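PDB 6W90: NTF2 fold protein loop-helix-loop design NT-9 from Synthetic construct, which is a computationally designed NTF2-like fold with reshaped loop-helix-loop elements and no assigned natural function, and holds a distearoyl glycerophosphoethanolamine lipid in its pocket. Local coordinates for residues L19-P24 with E63-Y68; A30-L35 with R52-F57; D39-I42 with Y47-D50; E86-L89 with K94-T97. All blocks are in the same frame, centred on the assembly; numbering follows the deposited sequence.

Contact 1: L19-P24 with E63-Y68. With 3PE (1,2-Distearoyl-sn-glycerophosphoethanolamine), chain B.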
# COMPACT_ATOMS: atom_id res chain seq x y z
N LEU A 19 1.03 6.25 -10.68
CA LEU A 19 2.27 5.66 -11.18
C LEU A 19 2.11 4.17 -11.41
O LEU A 19 2.67 3.60 -12.35
CB LEU A 19 3.40 5.89 -10.19
CG LEU A 19 3.86 7.33 -10.16
CD1 LEU A 19 4.94 7.46 -9.06
CD2 LEU A 19 4.41 7.84 -11.48
N LEU A 20 1.40 3.52 -10.51
CA LEU A 20 1.18 2.09 -10.63
C LEU A 20 0.55 1.76 -11.97
O LEU A 20 0.92 0.76 -12.61
CB LEU A 20 0.33 1.63 -9.46
CG LEU A 20 0.08 0.14 -9.32
CD1 LEU A 20 1.35 -0.58 -9.06
CD2 LEU A 20 -0.93 -0.04 -8.19
N TYR A 21 -0.35 2.62 -12.46
CA TYR A 21 -1.04 2.36 -13.72
C TYR A 21 -0.30 2.88 -14.92
O TYR A 21 -0.42 2.32 -16.02
CB TYR A 21 -2.47 2.96 -13.66
CG TYR A 21 -3.33 2.05 -12.86
CD1 TYR A 21 -3.76 0.84 -13.41
CD2 TYR A 21 -3.73 2.37 -11.58
CE1 TYR A 21 -4.52 -0.01 -12.67
CE2 TYR A 21 -4.46 1.51 -10.85
CZ TYR A 21 -4.87 0.32 -11.41
OH TYR A 21 -5.62 -0.55 -10.68
N THR A 22 0.51 3.91 -14.75
CA THR A 22 1.09 4.57 -15.91
C THR A 22 2.56 4.28 -16.11
O THR A 22 3.03 4.30 -17.24
CB THR A 22 0.94 6.09 -15.83
OG1 THR A 22 1.76 6.56 -14.75
CG2 THR A 22 -0.47 6.49 -15.66
N ASP A 23 3.33 4.09 -15.05
CA ASP A 23 4.77 3.90 -15.15
C ASP A 23 5.18 3.01 -14.00
O ASP A 23 5.75 3.46 -13.01
CB ASP A 23 5.49 5.25 -15.10
CG ASP A 23 6.97 5.16 -15.41
OD1 ASP A 23 7.54 4.04 -15.34
OD2 ASP A 23 7.55 6.22 -15.73
N PRO A 24 4.86 1.72 -14.08
CA PRO A 24 5.08 0.84 -12.92
C PRO A 24 6.52 0.71 -12.50
O PRO A 24 6.80 0.42 -11.33
CB PRO A 24 4.49 -0.50 -13.40
CG PRO A 24 4.23 -0.32 -14.90
CD PRO A 24 3.96 1.12 -15.08
N GLU A 63 1.33 -6.21 -11.08
CA GLU A 63 0.51 -7.11 -11.87
C GLU A 63 -0.92 -7.14 -11.34
O GLU A 63 -1.87 -7.15 -12.13
CB GLU A 63 1.11 -8.51 -11.90
CG GLU A 63 0.50 -9.36 -13.00
CD GLU A 63 1.47 -10.37 -13.53
OE1 GLU A 63 1.04 -11.27 -14.29
OE2 GLU A 63 2.67 -10.27 -13.18
N TRP A 64 -1.10 -7.13 -10.01
CA TRP A 64 -2.44 -7.15 -9.43
C TRP A 64 -3.27 -5.95 -9.84
O TRP A 64 -4.50 -6.01 -9.83
CB TRP A 64 -2.36 -7.18 -7.91
CG TRP A 64 -2.10 -8.53 -7.32
CD1 TRP A 64 -2.41 -9.74 -7.86
CD2 TRP A 64 -1.47 -8.80 -6.06
NE1 TRP A 64 -2.02 -10.75 -7.02
CE2 TRP A 64 -1.44 -10.21 -5.91
CE3 TRP A 64 -0.93 -8.01 -5.04
CZ2 TRP A 64 -0.90 -10.83 -4.79
CZ3 TRP A 64 -0.39 -8.62 -3.93
CH2 TRP A 64 -0.38 -10.02 -3.82
N ALA A 65 -2.62 -4.86 -10.21
CA ALA A 65 -3.38 -3.66 -10.49
C ALA A 65 -4.26 -3.81 -11.71
O ALA A 65 -5.28 -3.12 -11.83
CB ALA A 65 -2.42 -2.49 -10.67
N SER A 66 -3.90 -4.67 -12.64
CA SER A 66 -4.74 -4.73 -13.83
C SER A 66 -6.05 -5.45 -13.55
O SER A 66 -6.95 -5.44 -14.40
CB SER A 66 -3.98 -5.36 -14.99
OG SER A 66 -3.28 -6.50 -14.59
N ARG A 67 -6.21 -6.03 -12.35
CA ARG A 67 -7.44 -6.72 -12.03
C ARG A 67 -8.64 -5.80 -11.86
O ARG A 67 -9.76 -6.29 -11.86
CB ARG A 67 -7.33 -7.50 -10.73
CG ARG A 67 -6.28 -8.58 -10.76
CD ARG A 67 -6.22 -9.32 -9.43
NE ARG A 67 -5.35 -10.49 -9.50
CZ ARG A 67 -5.19 -11.38 -8.53
NH1 ARG A 67 -5.86 -11.26 -7.38
NH2 ARG A 67 -4.36 -12.41 -8.70
N TYR A 68 -8.45 -4.49 -11.66
CA TYR A 68 -9.54 -3.61 -11.26
C TYR A 68 -9.91 -2.58 -12.30
O TYR A 68 -9.04 -2.00 -12.96
CB TYR A 68 -9.18 -2.87 -9.97
CG TYR A 68 -8.71 -3.82 -8.95
CD1 TYR A 68 -9.59 -4.67 -8.33
CD2 TYR A 68 -7.36 -3.92 -8.66
CE1 TYR A 68 -9.13 -5.59 -7.40
CE2 TYR A 68 -6.90 -4.81 -7.75
CZ TYR A 68 -7.77 -5.65 -7.12
OH TYR A 68 -7.26 -6.55 -6.20
P 3PE B . -11.90 -7.31 0.88
N 3PE B . -10.89 -7.29 5.14
O11 3PE B . -10.41 -6.90 0.31
O12 3PE B . -12.90 -6.24 0.53
O13 3PE B . -11.83 -7.34 2.54
O14 3PE B . -12.34 -8.70 0.43
C11 3PE B . -11.76 -6.12 3.24
C12 3PE B . -11.94 -6.38 4.73
C1 3PE B . -9.37 -7.82 0.50
C2 3PE B . -8.10 -7.39 -0.26
C3 3PE B . -7.97 -5.88 -0.04
O31 3PE B . -6.69 -5.42 -0.38
O32 3PE B . -7.21 -5.88 -2.51
C31 3PE B . -6.39 -5.53 -1.74
C32 3PE B . -4.98 -5.18 -2.21
C33 3PE B . -4.89 -4.94 -3.72
C34 3PE B . -3.82 -3.86 -3.91
C35 3PE B . -3.31 -3.81 -5.34
C36 3PE B . -3.71 -2.47 -5.97
C37 3PE B . -2.82 -1.32 -5.50
C38 3PE B . -3.27 -0.70 -4.17
C39 3PE B . -2.97 0.80 -4.09
C3A 3PE B . -1.47 1.09 -4.00
C3B 3PE B . -1.19 2.53 -3.57
C3C 3PE B . -0.77 2.57 -2.10
C3D 3PE B . -0.18 3.93 -1.72
C3E 3PE B . 0.02 3.98 -0.20
C3F 3PE B . 0.17 5.43 0.29
C3G 3PE B . 0.30 5.48 1.81
C3H 3PE B . -0.20 6.80 2.43
C3I 3PE B . 0.81 7.94 2.30
O21 3PE B . -7.01 -8.08 0.28
O22 3PE B . -6.49 -9.12 -1.68
C21 3PE B . -6.28 -9.00 -0.51
C22 3PE B . -5.20 -9.85 0.19
C23 3PE B . -3.77 -9.49 -0.25
C24 3PE B . -3.28 -8.16 0.35
C25 3PE B . -1.91 -7.74 -0.22
C26 3PE B . -1.76 -6.23 0.02
C27 3PE B . -0.53 -5.63 -0.66
C28 3PE B . -0.50 -4.11 -0.47
C29 3PE B . 0.10 -3.62 0.87
C2A 3PE B . 0.38 -2.10 0.84
C2B 3PE B . 1.85 -1.76 0.60
C2C 3PE B . 2.00 -0.30 0.15
C2D 3PE B . 3.22 -0.20 -0.78
C2E 3PE B . 3.57 1.25 -1.12
C2F 3PE B . 2.75 1.74 -2.31
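Tyr21 OH donates a hydrogen bond to the backbone carbonyl of Ala65, with OH 2.8 Å from Ala65 O. The phenol meets the carbonyl at an angle of 124° at the oxygen and 23° out of the carbonyl plane, and the acceptor lies at the edge of the Tyr21 ring. The CA-CB bond of Tyr21 does not aim at 63-68; with CG anti to the carbonyl carbon (chi1 -78°), the long ring still carries the hydroxyl across. Tyrosine suits this solvent-exposed place because its ring spans the gap while its OH serves a carbonyl near the end of a helix.

The apolar contacts centre on the Ala65 methyl, which points at 19-24. Its CB lies 3.8 Å from Leu20 CD2 and equally far from Tyr21 CZ, and alanine is small enough to let Leu20 pack on its methyl while the Tyr21 hydroxyl reaches its carbonyl. The same Leu20 CD2 touches the lipid, 3.5 Å from C37 of one acyl chain, making leucine both packing and pocket wall. Tyr68 adds a looser touch, with CD2 4.3 Å from Tyr21 OH; it too borders the lipid.

The contact joins the last turn of helix 6-22 to the C-terminal part of helix 54-64 and the residues after it. Behind it Leu20 packs on Phe27 of helix 24-35, and the Tyr68 ring meets Trp96 of strand 94-105 edge-to-face.

Contact 2: A30-L35 with R52-F57. With 3PE (1,2-Distearoyl-sn-glycerophosphoethanolamine), chain B.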
# COMPACT_ATOMS: atom_id res chain seq x y z
N ALA A 30 10.16 4.76 -7.00
CA ALA A 30 9.73 5.78 -6.06
C ALA A 30 9.28 5.17 -4.74
O ALA A 30 9.51 5.76 -3.68
CB ALA A 30 8.60 6.60 -6.67
N ALA A 31 8.57 4.05 -4.79
CA ALA A 31 8.12 3.45 -3.54
C ALA A 31 9.29 3.15 -2.63
O ALA A 31 9.27 3.48 -1.44
CB ALA A 31 7.32 2.19 -3.84
N ARG A 32 10.36 2.56 -3.19
CA ARG A 32 11.53 2.14 -2.41
C ARG A 32 12.52 3.26 -2.11
O ARG A 32 13.35 3.12 -1.20
CB ARG A 32 12.26 1.02 -3.18
CG ARG A 32 13.48 0.42 -2.49
CD ARG A 32 13.05 -0.47 -1.37
NE ARG A 32 14.17 -1.05 -0.66
CZ ARG A 32 14.86 -2.11 -1.08
NH1 ARG A 32 14.55 -2.69 -2.23
NH2 ARG A 32 15.87 -2.57 -0.36
N ASP A 33 12.43 4.39 -2.82
CA ASP A 33 13.46 5.43 -2.66
C ASP A 33 12.88 6.67 -1.97
O ASP A 33 13.61 7.41 -1.31
CB ASP A 33 14.05 5.93 -3.99
CG ASP A 33 14.94 4.90 -4.69
OD1 ASP A 33 15.22 3.83 -4.11
OD2 ASP A 33 15.34 5.17 -5.84
N LYS A 34 11.60 6.95 -2.17
CA LYS A 34 10.97 8.16 -1.65
C LYS A 34 9.92 7.85 -0.61
O LYS A 34 9.84 8.54 0.40
CB LYS A 34 10.33 8.96 -2.80
CG LYS A 34 11.35 9.40 -3.86
CD LYS A 34 10.87 10.55 -4.74
CE LYS A 34 9.74 10.14 -5.67
NZ LYS A 34 9.37 11.24 -6.60
N LEU A 35 9.09 6.84 -0.84
CA LEU A 35 7.92 6.65 0.01
C LEU A 35 8.23 5.84 1.26
O LEU A 35 7.80 6.21 2.35
CB LEU A 35 6.82 5.93 -0.76
CG LEU A 35 5.47 5.77 -0.04
CD1 LEU A 35 4.88 7.10 0.26
CD2 LEU A 35 4.60 4.91 -0.90
N ARG A 52 13.66 -6.78 2.62
CA ARG A 52 14.08 -8.01 1.97
C ARG A 52 13.07 -8.49 0.94
O ARG A 52 13.44 -9.20 0.01
CB ARG A 52 14.31 -9.09 3.02
CG ARG A 52 15.46 -8.78 3.94
CD ARG A 52 15.51 -9.71 5.14
NE ARG A 52 14.43 -9.47 6.09
CZ ARG A 52 14.32 -10.13 7.23
NH1 ARG A 52 15.22 -11.06 7.52
NH2 ARG A 52 13.31 -9.86 8.07
N ASN A 53 11.79 -8.14 1.12
CA ASN A 53 10.71 -8.56 0.24
C ASN A 53 10.35 -7.57 -0.85
O ASN A 53 9.53 -7.90 -1.70
CB ASN A 53 9.40 -8.78 1.03
CG ASN A 53 9.57 -9.71 2.21
OD1 ASN A 53 9.96 -9.29 3.28
ND2 ASN A 53 9.26 -10.98 2.02
N LEU A 54 10.85 -6.34 -0.79
CA LEU A 54 10.18 -5.26 -1.52
C LEU A 54 10.28 -5.41 -3.04
O LEU A 54 9.34 -5.03 -3.75
CB LEU A 54 10.75 -3.90 -1.11
CG LEU A 54 10.05 -3.26 0.09
CD1 LEU A 54 10.78 -1.95 0.39
CD2 LEU A 54 8.59 -3.04 -0.16
N ASP A 55 11.39 -5.88 -3.58
CA ASP A 55 11.49 -5.91 -5.04
C ASP A 55 10.38 -6.77 -5.61
O ASP A 55 9.67 -6.37 -6.55
CB ASP A 55 12.86 -6.41 -5.48
CG ASP A 55 13.96 -5.37 -5.32
OD1 ASP A 55 13.64 -4.15 -5.29
OD2 ASP A 55 15.14 -5.78 -5.22
N ARG A 56 10.19 -7.96 -5.05
CA ARG A 56 9.19 -8.86 -5.60
C ARG A 56 7.79 -8.49 -5.15
O ARG A 56 6.82 -8.71 -5.88
CB ARG A 56 9.53 -10.30 -5.20
CG ARG A 56 10.75 -10.90 -5.89
CD ARG A 56 10.91 -12.35 -5.49
NE ARG A 56 12.13 -12.97 -6.00
CZ ARG A 56 12.25 -13.54 -7.19
NH1 ARG A 56 11.22 -13.57 -8.04
NH2 ARG A 56 13.41 -14.09 -7.53
N PHE A 57 7.67 -7.89 -3.96
CA PHE A 57 6.36 -7.44 -3.47
C PHE A 57 5.83 -6.32 -4.34
O PHE A 57 4.65 -6.33 -4.74
CB PHE A 57 6.53 -6.99 -2.02
CG PHE A 57 5.27 -6.58 -1.32
CD1 PHE A 57 4.78 -5.28 -1.43
CD2 PHE A 57 4.61 -7.46 -0.50
CE1 PHE A 57 3.64 -4.90 -0.76
CE2 PHE A 57 3.45 -7.07 0.16
CZ PHE A 57 2.98 -5.79 0.03
P 3PE B . -11.90 -7.31 0.88
N 3PE B . -10.89 -7.29 5.14
O11 3PE B . -10.41 -6.90 0.31
O12 3PE B . -12.90 -6.24 0.53
O13 3PE B . -11.83 -7.34 2.54
O14 3PE B . -12.34 -8.70 0.43
C11 3PE B . -11.76 -6.12 3.24
C12 3PE B . -11.94 -6.38 4.73
C1 3PE B . -9.37 -7.82 0.50
C2 3PE B . -8.10 -7.39 -0.26
C3 3PE B . -7.97 -5.88 -0.04
O31 3PE B . -6.69 -5.42 -0.38
O32 3PE B . -7.21 -5.88 -2.51
C31 3PE B . -6.39 -5.53 -1.74
C32 3PE B . -4.98 -5.18 -2.21
C33 3PE B . -4.89 -4.94 -3.72
C34 3PE B . -3.82 -3.86 -3.91
C35 3PE B . -3.31 -3.81 -5.34
C36 3PE B . -3.71 -2.47 -5.97
C37 3PE B . -2.82 -1.32 -5.50
C38 3PE B . -3.27 -0.70 -4.17
C39 3PE B . -2.97 0.80 -4.09
C3A 3PE B . -1.47 1.09 -4.00
C3B 3PE B . -1.19 2.53 -3.57
C3C 3PE B . -0.77 2.57 -2.10
C3D 3PE B . -0.18 3.93 -1.72
C3E 3PE B . 0.02 3.98 -0.20
C3F 3PE B . 0.17 5.43 0.29
C3G 3PE B . 0.30 5.48 1.81
C3H 3PE B . -0.20 6.80 2.43
C3I 3PE B . 0.81 7.94 2.30
O21 3PE B . -7.01 -8.08 0.28
O22 3PE B . -6.49 -9.12 -1.68
C21 3PE B . -6.28 -9.00 -0.51
C22 3PE B . -5.20 -9.85 0.19
C23 3PE B . -3.77 -9.49 -0.25
C24 3PE B . -3.28 -8.16 0.35
C25 3PE B . -1.91 -7.74 -0.22
C26 3PE B . -1.76 -6.23 0.02
C27 3PE B . -0.53 -5.63 -0.66
C28 3PE B . -0.50 -4.11 -0.47
C29 3PE B . 0.10 -3.62 0.87
C2A 3PE B . 0.38 -2.10 0.84
C2B 3PE B . 1.85 -1.76 0.60
C2C 3PE B . 2.00 -0.30 0.15
C2D 3PE B . 3.22 -0.20 -0.78
C2E 3PE B . 3.57 1.25 -1.12
C2F 3PE B . 2.75 1.74 -2.31
O HOH W 1 16.09 -4.93 -2.66
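Arg32 reaches from helix 24-35 across to the start of helix 54-64, its CB directed at 52-57. From CB the chain leaves with CG anti to the backbone N (chi1 -178°) and bends at chi2 (74°), which brings CD against Leu54 CD1. NE follows at 3.7 Å from the same methyl, which lies oblique to the guanidinium. A leucine is apt here: its branch gives the CD methylene of the arginine an apolar partner while the charge passes on outward.

At the tip, in this conformer of Arg32, one of two, NH1 forms a salt bridge with Asp55, 3.5 Å from OD1, which sits at the edge of the guanidinium in its plane. The two flat groups are turned 55° apart. In the same conformer a water bridges the other carboxylate oxygen: it accepts from Arg32 NH1 at 2.8 Å and donates to Asp55 OD2 at 2.9 Å. NH1 thus faces OD1 as a long ion pair and reaches OD2 through the water.

Deeper in, Leu35 and Phe57 face the lipid, with Phe57 CZ 3.6 Å from its C27. Helix 6-22 packs against helix 24-35 through Tyr16, and Phe57 meets Phe49 of strand 47-49.

Contact 3: D39-I42 with Y47-D50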
# COMPACT_ATOMS: atom_id res chain seq x y z
N ASP A 39 13.77 1.05 7.10
CA ASP A 39 13.38 0.09 8.13
C ASP A 39 11.91 -0.28 8.04
O ASP A 39 11.34 -0.72 9.05
CB ASP A 39 13.67 0.66 9.53
CG ASP A 39 12.84 1.92 9.87
OD1 ASP A 39 12.33 2.58 8.94
OD2 ASP A 39 12.70 2.27 11.06
N VAL A 40 11.27 -0.06 6.89
CA VAL A 40 9.83 -0.23 6.83
C VAL A 40 9.46 -1.66 7.21
O VAL A 40 10.12 -2.64 6.84
CB VAL A 40 9.29 0.13 5.43
CG1 VAL A 40 9.78 -0.84 4.38
CG2 VAL A 40 7.75 0.19 5.51
N ARG A 41 8.37 -1.79 7.95
CA ARG A 41 7.76 -3.08 8.24
C ARG A 41 6.32 -3.03 7.73
O ARG A 41 5.59 -2.11 8.08
CB ARG A 41 7.74 -3.37 9.75
CG ARG A 41 9.07 -3.74 10.37
CD ARG A 41 8.96 -4.01 11.89
NE ARG A 41 7.99 -5.05 12.25
CZ ARG A 41 8.28 -6.34 12.48
NH1 ARG A 41 9.52 -6.81 12.37
NH2 ARG A 41 7.30 -7.18 12.81
N ILE A 42 5.91 -4.02 6.94
CA ILE A 42 4.57 -4.07 6.34
C ILE A 42 3.93 -5.34 6.89
O ILE A 42 4.34 -6.45 6.53
CB ILE A 42 4.63 -4.09 4.81
CG1 ILE A 42 5.39 -2.84 4.34
CG2 ILE A 42 3.29 -4.27 4.24
CD1 ILE A 42 5.67 -2.85 2.85
N TYR A 47 1.75 -11.83 8.83
CA TYR A 47 2.94 -11.95 7.98
C TYR A 47 3.61 -10.61 7.84
O TYR A 47 2.96 -9.64 7.46
CB TYR A 47 2.54 -12.44 6.56
CG TYR A 47 1.87 -13.80 6.59
CD1 TYR A 47 0.51 -13.91 6.83
CD2 TYR A 47 2.60 -14.97 6.40
CE1 TYR A 47 -0.08 -15.13 6.91
CE2 TYR A 47 1.98 -16.22 6.47
CZ TYR A 47 0.64 -16.27 6.72
OH TYR A 47 -0.06 -17.45 6.86
N THR A 48 4.91 -10.57 8.09
CA THR A 48 5.68 -9.35 8.00
C THR A 48 6.54 -9.32 6.75
O THR A 48 7.29 -10.26 6.50
CB THR A 48 6.57 -9.20 9.22
OG1 THR A 48 5.76 -9.13 10.37
CG2 THR A 48 7.39 -7.94 9.04
N PHE A 49 6.44 -8.24 6.00
CA PHE A 49 7.25 -7.97 4.82
C PHE A 49 8.14 -6.78 5.15
O PHE A 49 7.74 -5.88 5.91
CB PHE A 49 6.39 -7.66 3.61
CG PHE A 49 5.46 -8.81 3.21
CD1 PHE A 49 4.30 -9.03 3.91
CD2 PHE A 49 5.79 -9.67 2.19
CE1 PHE A 49 3.47 -10.07 3.59
CE2 PHE A 49 4.96 -10.70 1.84
CZ PHE A 49 3.78 -10.88 2.52
N ASP A 50 9.35 -6.79 4.62
CA ASP A 50 10.26 -5.68 4.90
C ASP A 50 11.13 -5.50 3.67
O ASP A 50 10.80 -5.97 2.59
CB ASP A 50 10.99 -5.93 6.22
CG ASP A 50 11.70 -7.22 6.23
OD1 ASP A 50 12.34 -7.55 5.22
OD2 ASP A 50 11.62 -7.94 7.23
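Ile42 O receives the backbone N-H of Phe49 at 2.8 Å (N to O), nearly straight at 170°. The same oxygen lies 3.5 Å from Thr48 CA in a CA-H...O contact, and it also sits in the plane of the Phe49 ring, at its edge, 3.7 Å from CD1. The return bond, Ile42 N to Phe49 O, is again 2.8 Å long, so these two residues form an antiparallel hydrogen-bonded pair.

Their side chains leave the sheet on one face, with Ile42 CB and Phe49 CB 4.2 Å apart. Both are buried: isoleucine, branched at CB, suits a strand, and the phenylalanine ring extends to Trp128 of helix 121-129, which it meets edge-to-face. On the other face Arg41 bends at chi3 (56°) so that its guanidinium turns across Thr48, whose CG2 methyl lies over one face of the group, 3.8 Å above its plane and toward the rim. Charge is met elsewhere, since Arg41 NE pairs with Glu43. The threonine thus gives the guanidinium an apolar cover. Asp50 CB lies 3.5 Å from Val40 O, while its carboxylate forms a salt bridge with Arg52.

Strands 40-44 and 47-49 make a beta hairpin, with 47-49 as an outermost strand of the six-stranded mixed sheet. Such a curved sheet, with helices packed on its concave face, is the hallmark of the NTF2 fold.

Contact 4: E86-L89 with K94-T97. With 3PE (1,2-Distearoyl-sn-glycerophosphoethanolamine), chain B.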
# COMPACT_ATOMS: atom_id res chain seq x y z
N GLU A 86 -8.24 4.27 3.34
CA GLU A 86 -9.07 3.21 2.76
C GLU A 86 -9.26 3.48 1.28
O GLU A 86 -9.61 4.60 0.88
CB GLU A 86 -10.43 3.12 3.42
CG GLU A 86 -10.43 2.71 4.84
CD GLU A 86 -11.86 2.64 5.39
OE1 GLU A 86 -12.01 2.55 6.63
OE2 GLU A 86 -12.83 2.69 4.58
N ILE A 87 -8.97 2.46 0.48
CA ILE A 87 -9.08 2.53 -0.96
C ILE A 87 -10.07 1.47 -1.40
O ILE A 87 -9.99 0.32 -0.96
CB ILE A 87 -7.72 2.33 -1.64
CG1 ILE A 87 -6.79 3.48 -1.28
CG2 ILE A 87 -7.93 2.33 -3.14
CD1 ILE A 87 -5.38 3.25 -1.68
N GLU A 88 -11.00 1.85 -2.24
CA GLU A 88 -11.97 0.91 -2.78
C GLU A 88 -11.56 0.54 -4.19
O GLU A 88 -11.20 1.40 -4.99
CB GLU A 88 -13.33 1.57 -2.70
CG GLU A 88 -14.48 0.82 -3.18
CD GLU A 88 -15.69 1.70 -2.97
OE1 GLU A 88 -16.05 1.84 -1.78
OE2 GLU A 88 -16.20 2.29 -3.96
N LEU A 89 -11.59 -0.75 -4.48
CA LEU A 89 -11.20 -1.33 -5.76
C LEU A 89 -12.40 -2.07 -6.29
O LEU A 89 -13.05 -2.80 -5.53
CB LEU A 89 -10.02 -2.26 -5.59
CG LEU A 89 -8.88 -1.82 -4.67
CD1 LEU A 89 -8.04 -3.03 -4.23
CD2 LEU A 89 -8.07 -0.92 -5.45
N LYS A 94 -18.03 -6.28 -8.14
CA LYS A 94 -17.28 -6.74 -6.98
C LYS A 94 -16.49 -5.57 -6.42
O LYS A 94 -15.88 -4.79 -7.16
CB LYS A 94 -16.32 -7.89 -7.34
CG LYS A 94 -16.95 -9.18 -7.80
CD LYS A 94 -15.94 -10.31 -7.94
CE LYS A 94 -16.61 -11.54 -8.52
NZ LYS A 94 -15.76 -12.76 -8.40
N LYS A 95 -16.48 -5.45 -5.10
CA LYS A 95 -15.83 -4.34 -4.43
C LYS A 95 -14.90 -4.89 -3.37
O LYS A 95 -15.31 -5.75 -2.58
CB LYS A 95 -16.88 -3.43 -3.81
CG LYS A 95 -16.36 -2.18 -3.22
CD LYS A 95 -17.54 -1.23 -2.91
CE LYS A 95 -18.16 -0.59 -4.18
NZ LYS A 95 -19.63 -0.30 -4.11
N TRP A 96 -13.66 -4.44 -3.40
CA TRP A 96 -12.67 -4.80 -2.40
C TRP A 96 -12.29 -3.53 -1.67
O TRP A 96 -12.20 -2.46 -2.26
CB TRP A 96 -11.41 -5.41 -2.98
CG TRP A 96 -11.61 -6.72 -3.53
CD1 TRP A 96 -11.41 -7.90 -2.90
CD2 TRP A 96 -12.08 -7.03 -4.84
NE1 TRP A 96 -11.73 -8.94 -3.73
CE2 TRP A 96 -12.15 -8.43 -4.93
CE3 TRP A 96 -12.45 -6.26 -5.94
CZ2 TRP A 96 -12.55 -9.07 -6.08
CZ3 TRP A 96 -12.85 -6.89 -7.08
CH2 TRP A 96 -12.89 -8.29 -7.15
N THR A 97 -12.05 -3.65 -0.37
CA THR A 97 -11.60 -2.51 0.41
C THR A 97 -10.21 -2.79 0.93
O THR A 97 -10.00 -3.76 1.66
CB THR A 97 -12.57 -2.19 1.53
OG1 THR A 97 -13.89 -2.18 1.01
CG2 THR A 97 -12.22 -0.82 2.07
P 3PE B . -11.90 -7.31 0.88
N 3PE B . -10.89 -7.29 5.14
O11 3PE B . -10.41 -6.90 0.31
O12 3PE B . -12.90 -6.24 0.53
O13 3PE B . -11.83 -7.34 2.54
O14 3PE B . -12.34 -8.70 0.43
C11 3PE B . -11.76 -6.12 3.24
C12 3PE B . -11.94 -6.38 4.73
C1 3PE B . -9.37 -7.82 0.50
C2 3PE B . -8.10 -7.39 -0.26
C3 3PE B . -7.97 -5.88 -0.04
O31 3PE B . -6.69 -5.42 -0.38
O32 3PE B . -7.21 -5.88 -2.51
C31 3PE B . -6.39 -5.53 -1.74
C32 3PE B . -4.98 -5.18 -2.21
C33 3PE B . -4.89 -4.94 -3.72
C34 3PE B . -3.82 -3.86 -3.91
C35 3PE B . -3.31 -3.81 -5.34
C36 3PE B . -3.71 -2.47 -5.97
C37 3PE B . -2.82 -1.32 -5.50
C38 3PE B . -3.27 -0.70 -4.17
C39 3PE B . -2.97 0.80 -4.09
C3A 3PE B . -1.47 1.09 -4.00
C3B 3PE B . -1.19 2.53 -3.57
C3C 3PE B . -0.77 2.57 -2.10
C3D 3PE B . -0.18 3.93 -1.72
C3E 3PE B . 0.02 3.98 -0.20
C3F 3PE B . 0.17 5.43 0.29
C3G 3PE B . 0.30 5.48 1.81
C3H 3PE B . -0.20 6.80 2.43
C3I 3PE B . 0.81 7.94 2.30
O21 3PE B . -7.01 -8.08 0.28
O22 3PE B . -6.49 -9.12 -1.68
C21 3PE B . -6.28 -9.00 -0.51
C22 3PE B . -5.20 -9.85 0.19
C23 3PE B . -3.77 -9.49 -0.25
C24 3PE B . -3.28 -8.16 0.35
C25 3PE B . -1.91 -7.74 -0.22
C26 3PE B . -1.76 -6.23 0.02
C27 3PE B . -0.53 -5.63 -0.66
C28 3PE B . -0.50 -4.11 -0.47
C29 3PE B . 0.10 -3.62 0.87
C2A 3PE B . 0.38 -2.10 0.84
C2B 3PE B . 1.85 -1.76 0.60
C2C 3PE B . 2.00 -0.30 0.15
C2D 3PE B . 3.22 -0.20 -0.78
C2E 3PE B . 3.57 1.25 -1.12
C2F 3PE B . 2.75 1.74 -2.31
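The lipid pocket runs along this beta hairpin, and its phosphate is held by the backbone: Thr97 N donates to phosphate oxygen O12 of the lipid at 2.9 Å, with an N-H...O angle of 161°. Trp96 stands next to the phosphate too. Its indole meets lipid O11 at the edge, in the ring plane, with CD1 3.5 Å away. The indole N-H is engaged elsewhere, by the hydroxyl of Tyr120, which would help fix the ring's rotation. Leu89 lies farther along the lipid from the phosphate; its CD1 is 3.4 Å from ester carbonyl oxygen O32 and 3.7 Å from C33, near the start of one acyl chain, which an apolar branch suits.

Strands 82-91 and 94-105 are antiparallel neighbours in the curved sheet of this NTF2-like fold. Leu89 and Trp96 form a hydrogen-bonded pair: Trp96 N reaches Leu89 O at 2.8 Å, and Leu89 N reaches Trp96 O at 2.9 Å. Glu88 and Thr97 are the adjoining non-hydrogen-bonded pair.

On the face away from Leu89 and Trp96, Glu88 and Lys95 pack through their chains, with Glu88 CD 3.5 Å from Lys95 CD. Both have CG anti to the backbone N, which sets their methylenes against each other. Their charged ends, OE2 and NZ, are 4.3 Å apart, beyond a salt bridge; Glu88 OE1 instead pairs with Arg74 of strand 70-79.

In the fold
Contacts 1 and 2 are helix-to-helix joints that share helix 54-64, each pairing an inner apolar touch with a more outward polar one: a neutral phenol bond in contact 1, a salt bridge and water in contact 2. Contacts 3 and 4 are hairpins of the same sheet, about 22 Å apart between centres, and rest on backbone bonds, with mainly apolar residues on one face and polar or charged ones on the other. All four mix buried and exposed residues. Contact 2 packs on contact 3 through Leu54 and Ile42, contact 1 on contact 4 through Tyr68 and Leu89. Contacts 1, 2 and 4 touch the lipid; contact 4 alone of them holds its phosphate.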